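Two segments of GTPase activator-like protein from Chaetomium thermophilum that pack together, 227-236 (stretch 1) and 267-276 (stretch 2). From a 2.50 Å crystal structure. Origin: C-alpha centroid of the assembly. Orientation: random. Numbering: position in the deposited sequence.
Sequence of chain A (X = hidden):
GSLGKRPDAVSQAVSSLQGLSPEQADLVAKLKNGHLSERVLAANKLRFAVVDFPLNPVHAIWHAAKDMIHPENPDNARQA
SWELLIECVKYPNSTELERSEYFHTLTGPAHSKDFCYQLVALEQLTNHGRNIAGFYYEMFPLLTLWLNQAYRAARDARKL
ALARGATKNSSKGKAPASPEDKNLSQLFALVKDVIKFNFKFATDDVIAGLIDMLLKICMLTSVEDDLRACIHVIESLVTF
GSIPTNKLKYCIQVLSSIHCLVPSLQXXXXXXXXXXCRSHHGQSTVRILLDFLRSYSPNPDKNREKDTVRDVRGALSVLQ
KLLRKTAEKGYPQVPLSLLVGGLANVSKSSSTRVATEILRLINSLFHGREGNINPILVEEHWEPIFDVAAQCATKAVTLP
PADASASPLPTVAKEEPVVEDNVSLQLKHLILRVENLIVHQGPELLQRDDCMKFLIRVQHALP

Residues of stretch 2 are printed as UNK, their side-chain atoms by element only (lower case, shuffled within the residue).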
ATOM      1  N   LEU A 227       5.890   0.747   3.888  1.00 53.48           N
ATOM      2  CA  LEU A 227       5.394   0.232   2.605  1.00 54.34           C
ATOM      3  C   LEU A 227       4.542  -0.994   2.814  1.00 52.28           C
ATOM      4  O   LEU A 227       3.524  -1.164   2.167  1.00 47.16           O
ATOM      5  CB  LEU A 227       6.535  -0.158   1.672  1.00 54.66           C
ATOM      6  CG  LEU A 227       7.309   0.961   1.033  1.00 60.36           C
ATOM      7  CD1 LEU A 227       8.458   0.361   0.245  1.00 66.54           C
ATOM      8  CD2 LEU A 227       6.421   1.791   0.125  1.00 63.98           C
ATOM      9  N   ARG A 228       5.006  -1.877   3.684  1.00 49.54           N
ATOM     10  CA  ARG A 228       4.251  -3.076   3.971  1.00 52.24           C
ATOM     11  C   ARG A 228       2.903  -2.604   4.468  1.00 48.91           C
ATOM     12  O   ARG A 228       1.865  -3.095   4.037  1.00 51.58           O
ATOM     13  CB  ARG A 228       4.974  -3.937   5.008  1.00 51.88           C
ATOM     14  CG  ARG A 228       4.169  -5.103   5.520  1.00 58.46           C
ATOM     15  CD  ARG A 228       4.951  -5.939   6.531  1.00 63.06           C
ATOM     16  NE  ARG A 228       5.724  -6.991   5.876  1.00 67.61           N
ATOM     17  CZ  ARG A 228       6.991  -6.886   5.475  1.00 76.63           C
ATOM     18  NH1 ARG A 228       7.697  -5.768   5.653  1.00 80.95           N
ATOM     19  NH2 ARG A 228       7.568  -7.927   4.885  1.00 82.95           N
ATOM     20  N   ALA A 229       2.933  -1.604   5.337  1.00 46.56           N
ATOM     21  CA  ALA A 229       1.728  -1.132   5.998  1.00 47.09           C
ATOM     22  C   ALA A 229       0.769  -0.509   4.992  1.00 47.42           C
ATOM     23  O   ALA A 229      -0.406  -0.827   5.018  1.00 46.94           O
ATOM     24  CB  ALA A 229       2.070  -0.140   7.115  1.00 45.84           C
ATOM     25  N   CYS A 230       1.274   0.358   4.110  1.00 45.11           N
ATOM     26  CA  CYS A 230       0.454   0.976   3.081  1.00 44.78           C
ATOM     27  C   CYS A 230      -0.143  -0.015   2.110  1.00 51.53           C
ATOM     28  O   CYS A 230      -1.245   0.196   1.614  1.00 62.25           O
ATOM     29  CB  CYS A 230       1.264   1.986   2.282  1.00 47.43           C
ATOM     30  SG  CYS A 230       1.764   3.367   3.297  1.00 57.60           S
ATOM     31  N   ILE A 231       0.579  -1.092   1.814  1.00 52.28           N
ATOM     32  CA  ILE A 231       0.035  -2.127   0.956  1.00 48.84           C
ATOM     33  C   ILE A 231      -1.150  -2.773   1.637  1.00 45.26           C
ATOM     34  O   ILE A 231      -2.179  -3.040   1.012  1.00 48.44           O
ATOM     35  CB  ILE A 231       1.079  -3.201   0.630  1.00 50.90           C
ATOM     36  CG1 ILE A 231       2.099  -2.638  -0.343  1.00 54.49           C
ATOM     37  CG2 ILE A 231       0.442  -4.438   0.004  1.00 48.20           C
ATOM     38  CD1 ILE A 231       3.395  -3.426  -0.340  1.00 56.91           C
ATOM     39  N   HIS A 232      -0.998  -3.055   2.918  1.00 46.63           N
ATOM     40  CA  HIS A 232      -2.088  -3.663   3.672  1.00 51.25           C
ATOM     41  C   HIS A 232      -3.275  -2.724   3.766  1.00 45.48           C
ATOM     42  O   HIS A 232      -4.406  -3.184   3.679  1.00 39.46           O
ATOM     43  CB  HIS A 232      -1.596  -4.187   5.024  1.00 55.62           C
ATOM     44  CG  HIS A 232      -0.553  -5.249   4.869  1.00 71.17           C
ATOM     45  ND1 HIS A 232      -0.684  -6.285   3.965  1.00 75.64           N
ATOM     46  CD2 HIS A 232       0.666  -5.401   5.438  1.00 84.23           C
ATOM     47  CE1 HIS A 232       0.397  -7.044   4.006  1.00 84.96           C
ATOM     48  NE2 HIS A 232       1.232  -6.529   4.890  1.00 89.11           N
ATOM     49  N   VAL A 233      -3.033  -1.411   3.824  1.00 41.91           N
ATOM     50  CA  VAL A 233      -4.150  -0.482   3.831  1.00 42.33           C
ATOM     51  C   VAL A 233      -4.904  -0.593   2.519  1.00 42.23           C
ATOM     52  O   VAL A 233      -6.122  -0.632   2.499  1.00 52.91           O
ATOM     53  CB  VAL A 233      -3.714   0.952   4.132  1.00 45.38           C
ATOM     54  CG1 VAL A 233      -4.763   1.955   3.675  1.00 49.62           C
ATOM     55  CG2 VAL A 233      -3.461   1.100   5.616  1.00 43.05           C
ATOM     56  N   ILE A 234      -4.173  -0.687   1.431  1.00 44.97           N
ATOM     57  CA  ILE A 234      -4.772  -0.765   0.114  1.00 46.02           C
ATOM     58  C   ILE A 234      -5.451  -2.095  -0.084  1.00 41.99           C
ATOM     59  O   ILE A 234      -6.538  -2.151  -0.618  1.00 42.41           O
ATOM     60  CB  ILE A 234      -3.732  -0.489  -0.988  1.00 49.04           C
ATOM     61  CG1 ILE A 234      -3.404   0.999  -0.990  1.00 50.85           C
ATOM     62  CG2 ILE A 234      -4.263  -0.885  -2.368  1.00 50.63           C
ATOM     63  CD1 ILE A 234      -2.081   1.297  -1.654  1.00 55.79           C
ATOM     64  N   GLU A 235      -4.809  -3.167   0.360  1.00 47.46           N
ATOM     65  CA  GLU A 235      -5.452  -4.481   0.395  1.00 45.98           C
ATOM     66  C   GLU A 235      -6.792  -4.312   1.089  1.00 44.00           C
ATOM     67  O   GLU A 235      -7.797  -4.780   0.602  1.00 48.74           O
ATOM     68  CB  GLU A 235      -4.548  -5.462   1.123  1.00 50.30           C
ATOM     69  CG  GLU A 235      -4.999  -6.912   1.211  1.00 57.26           C
ATOM     70  CD  GLU A 235      -4.048  -7.777   2.050  1.00 61.83           C
ATOM     71  OE1 GLU A 235      -2.980  -7.293   2.488  1.00 71.07           O
ATOM     72  OE2 GLU A 235      -4.357  -8.957   2.288  1.00 68.22           O
ATOM     73  N   SER A 236      -6.818  -3.603   2.210  1.00 43.58           N
ATOM     74  CA  SER A 236      -8.039  -3.446   2.945  1.00 45.41           C
ATOM     75  C   SER A 236      -9.051  -2.756   2.094  1.00 50.34           C
ATOM     76  O   SER A 236     -10.204  -3.196   2.016  1.00 51.38           O
ATOM     77  CB  SER A 236      -7.837  -2.622   4.196  1.00 46.57           C
ATOM     78  OG  SER A 236      -7.549  -3.470   5.269  1.00 56.68           O
ATOM     79  N   UNK A 267       5.827 -10.361  -2.799  1.00 53.77           N
ATOM     80  CA  UNK A 267       4.687 -11.249  -2.566  1.00 59.38           C
ATOM     81  C   UNK A 267       3.472 -10.458  -2.022  1.00 58.11           C
ATOM     82  O   UNK A 267       2.350 -10.567  -2.560  1.00 53.13           O
ATOM     83  c   UNK A 267       6.143 -13.220   0.509  1.00 84.19           C
ATOM     84  n   UNK A 267       7.168 -13.861   2.691  1.00 95.68           N
ATOM     85  c   UNK A 267       5.092 -12.429  -1.665  1.00 64.65           C
ATOM     86  c   UNK A 267       5.656 -12.034  -0.306  1.00 74.66           C
ATOM     87  c   UNK A 267       6.411 -12.811   1.953  1.00 88.28           C
ATOM     88  N   UNK A 268       3.720  -9.604  -1.025  1.00 55.39           N
ATOM     89  CA  UNK A 268       2.685  -8.716  -0.493  1.00 56.63           C
ATOM     90  C   UNK A 268       2.013  -7.854  -1.564  1.00 52.37           C
ATOM     91  O   UNK A 268       0.796  -7.780  -1.608  1.00 56.03           O
ATOM     92  c   UNK A 268       3.226  -7.821   0.630  1.00 62.98           C
ATOM     93  c   UNK A 268       3.223  -8.470   2.012  1.00 66.92           C
ATOM     94  o   UNK A 268       5.335  -9.401   1.456  1.00 98.22           O
ATOM     95  o   UNK A 268       4.823  -9.217   3.585  1.00 95.67           O
ATOM     96  c   UNK A 268       4.553  -9.077   2.375  1.00 81.54           C
ATOM     97  N   UNK A 269       2.796  -7.215  -2.428  1.00 50.18           N
ATOM     98  CA  UNK A 269       2.245  -6.386  -3.501  1.00 46.74           C
ATOM     99  C   UNK A 269       1.514  -7.237  -4.537  1.00 48.63           C
ATOM    100  O   UNK A 269       0.510  -6.823  -5.116  1.00 48.32           O
ATOM    101  c   UNK A 269       3.363  -5.581  -4.189  1.00 48.05           C
ATOM    102  N   UNK A 270       2.016  -8.425  -4.825  1.00 50.15           N
ATOM    103  CA  UNK A 270       1.360  -9.184  -5.856  1.00 49.20           C
ATOM    104  C   UNK A 270      -0.011  -9.564  -5.317  1.00 52.63           C
ATOM    105  O   UNK A 270      -1.027  -9.510  -6.028  1.00 49.50           O
ATOM    106  c   UNK A 270       1.300 -11.283  -7.054  1.00 53.82           C
ATOM    107  c   UNK A 270       2.159 -10.413  -6.272  1.00 52.35           C
ATOM    108  c   UNK A 270       0.812  -9.880  -9.173  1.00 56.83           C
ATOM    109  c   UNK A 270      -0.122 -12.035  -8.655  1.00 59.62           C
ATOM    110  n   UNK A 270      -0.040 -12.956  -7.647  1.00 63.37           N
ATOM    111  c   UNK A 270      -0.840 -12.062  -9.838  1.00 62.79           C
ATOM    112  c   UNK A 270       0.085  -9.899 -10.345  1.00 58.35           C
ATOM    113  c   UNK A 270       0.805 -12.480  -6.682  1.00 56.77           C
ATOM    114  c   UNK A 270       0.717 -10.969  -8.309  1.00 56.18           C
ATOM    115  c   UNK A 270      -0.715 -10.985 -10.676  1.00 61.64           C
ATOM    116  N   UNK A 271      -0.053  -9.909  -4.035  1.00 55.64           N
ATOM    117  CA  UNK A 271      -1.323 -10.306  -3.418  1.00 54.15           C
ATOM    118  C   UNK A 271      -2.354  -9.203  -3.608  1.00 51.47           C
ATOM    119  O   UNK A 271      -3.482  -9.412  -4.068  1.00 52.18           O
ATOM    120  c   UNK A 271      -2.255 -11.338  -1.333  1.00 62.58           C
ATOM    121  c   UNK A 271      -1.113 -10.610  -1.947  1.00 53.72           C
ATOM    122  c   UNK A 271      -4.205 -11.580  -0.338  1.00 64.66           C
ATOM    123  n   UNK A 271      -3.350 -10.689  -0.797  1.00 65.57           N
ATOM    124  n   UNK A 271      -3.704 -12.784  -0.558  1.00 71.78           N
ATOM    125  c   UNK A 271      -2.489 -12.662  -1.186  1.00 66.20           C
ATOM    126  N   UNK A 272      -1.940  -7.993  -3.298  1.00 50.51           N
ATOM    127  CA  UNK A 272      -2.831  -6.865  -3.439  1.00 51.43           C
ATOM    128  C   UNK A 272      -3.159  -6.610  -4.903  1.00 48.82           C
ATOM    129  O   UNK A 272      -4.309  -6.321  -5.233  1.00 53.30           O
ATOM    130  c   UNK A 272      -2.254  -5.625  -2.732  1.00 50.30           C
ATOM    131  c   UNK A 272      -3.231  -4.502  -2.751  1.00 51.01           C
ATOM    132  o   UNK A 272      -1.973  -5.962  -1.365  1.00 57.79           O
ATOM    133  N   UNK A 273      -2.176  -6.738  -5.787  1.00 46.63           N
ATOM    134  CA  UNK A 273      -2.445  -6.505  -7.201  1.00 45.80           C
ATOM    135  C   UNK A 273      -3.377  -7.604  -7.708  1.00 46.22           C
ATOM    136  O   UNK A 273      -4.199  -7.337  -8.596  1.00 42.67           O
ATOM    137  c   UNK A 273      -1.148  -6.422  -8.042  1.00 49.97           C
ATOM    138  c   UNK A 273      -0.410  -5.121  -7.753  1.00 49.87           C
ATOM    139  c   UNK A 273      -1.430  -6.457  -9.540  1.00 53.22           C
ATOM    140  c   UNK A 273       1.043  -5.170  -8.179  1.00 50.80           C
ATOM    141  N   UNK A 274      -3.267  -8.827  -7.162  1.00 46.91           N
ATOM    142  CA  UNK A 274      -4.085  -9.918  -7.676  1.00 56.15           C
ATOM    143  C   UNK A 274      -5.535  -9.617  -7.388  1.00 60.64           C
ATOM    144  O   UNK A 274      -6.395  -9.725  -8.275  1.00 63.96           O
ATOM    145  c   UNK A 274      -3.687 -11.284  -7.115  1.00 61.41           C
ATOM    146  o   UNK A 274      -3.502 -11.227  -5.715  1.00 75.24           O
ATOM    147  N   UNK A 275      -5.803  -9.201  -6.152  1.00 61.10           N
ATOM    148  CA  UNK A 275      -7.159  -8.853  -5.760  1.00 56.97           C
ATOM    149  C   UNK A 275      -7.701  -7.852  -6.768  1.00 59.24           C
ATOM    150  O   UNK A 275      -8.746  -8.079  -7.372  1.00 74.86           O
ATOM    151  c   UNK A 275      -7.204  -8.281  -4.335  1.00 52.41           C
ATOM    152  c   UNK A 275      -6.952  -9.405  -3.326  1.00 51.04           C
ATOM    153  c   UNK A 275      -8.542  -7.621  -4.072  1.00 52.98           C
ATOM    154  c   UNK A 275      -6.383  -8.957  -1.994  1.00 49.35           C
ATOM    155  N   UNK A 276      -6.973  -6.765  -6.984  1.00 54.68           N
ATOM    156  CA  UNK A 276      -7.432  -5.728  -7.907  1.00 56.50           C
ATOM    157  C   UNK A 276      -7.705  -6.298  -9.315  1.00 63.39           C
ATOM    158  O   UNK A 276      -8.684  -5.917  -9.987  1.00 66.17           O
ATOM    159  c   UNK A 276      -6.230  -3.905  -6.661  1.00 50.21           C
ATOM    160  c   UNK A 276      -6.872  -3.547  -9.046  1.00 52.31           C
ATOM    161  c   UNK A 276      -5.030  -2.993  -6.579  1.00 49.76           C
ATOM    162  c   UNK A 276      -6.412  -4.577  -8.016  1.00 51.03           C
TER
HETATM  163  O   HOH W   1      -1.099  -7.904   0.500  1.00 61.42           O

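Two helices run nearly parallel here, their N-to-C directions 18° apart and their axes 9.5 Å apart at closest approach.

Position 267 carries four carbons in a row ending in a nitrogen, and it makes no contact with stretch 1: Lys-267, exposed.

Position 268 has three carbons, the third bearing two oxygens. Its CA-to-CB bond points toward stretch 1, and one carboxylate oxygen comes within reach of the guanidinium of Arg-228, which marks a five-atom acid, Glu-268. The salt bridge is loose: Arg-228 NE and NH2 each lie 3.3 Å from Glu-268 OE2, and both hydrogen bonds are weak. The chain also packs beside a histidine ring, with Glu-268 CG 3.7 Å from His-232 CE1.

At 269 a single carbon, CB, sits 4.4 Å from Ile-231 CD1: Ala-269. The CA of Ala-269 is 6.5 Å from the CA of Ile-231.

Position 270 shows one carbon and then fused five- and six-membered rings holding one nitrogen. This is Trp-270, out of reach of stretch 1.

Position 271 has one carbon leading to a five-membered ring of three carbons and two nitrogens, His-271. His-271 ND1 is 3.7 Å from Glu-235 OE2, a polar approach at the border of the contact.

Position 272 has one carbon carrying an oxygen and a carbon, hence Thr-272. Thr-272 OG1 lies 3.2 Å from Ile-231 CG2 and 3.6 Å from Glu-235 CB, while Thr-272 CG2 packs 3.8 Å from Ile-234 CG2.

Position 273 has four carbons forked at the first, one arm two carbons long: Ile-273, beyond reach of stretch 1. Position 274, one carbon then an oxygen, is Ser-274; Ser-274 OG donates a very short 2.5 Å hydrogen bond to His-271 O, within its own helix.

Position 275 repeats the forked four-carbon pattern, but points toward stretch 1: Ile-275, with Ile-275 CD1 4.0 Å from Glu-235 CG. Position 276 has that pattern again, Ile-276, and only the end of its side chain comes nearer.

The rule is a spacing of three and four: 268, 271, 272 and 275 point toward the partner. Thr-272 CA lies 5.2 Å from Glu-235 CA, the closer of the two register pairs; the threonine methyl meets an isoleucine while its hydroxyl hydrogen-bonds water 1. That water, 2.8 Å from Thr-272 OG1, also donates to Glu-268 O and, weakly, to Glu-235 OE1, each at 2.8 Å. His-232 ND1 donates to Glu-235 OE1 at 2.9 Å, tying the water-bridged carboxylate to its own helix.

Stretch 2 267-276: KEAWHTISII
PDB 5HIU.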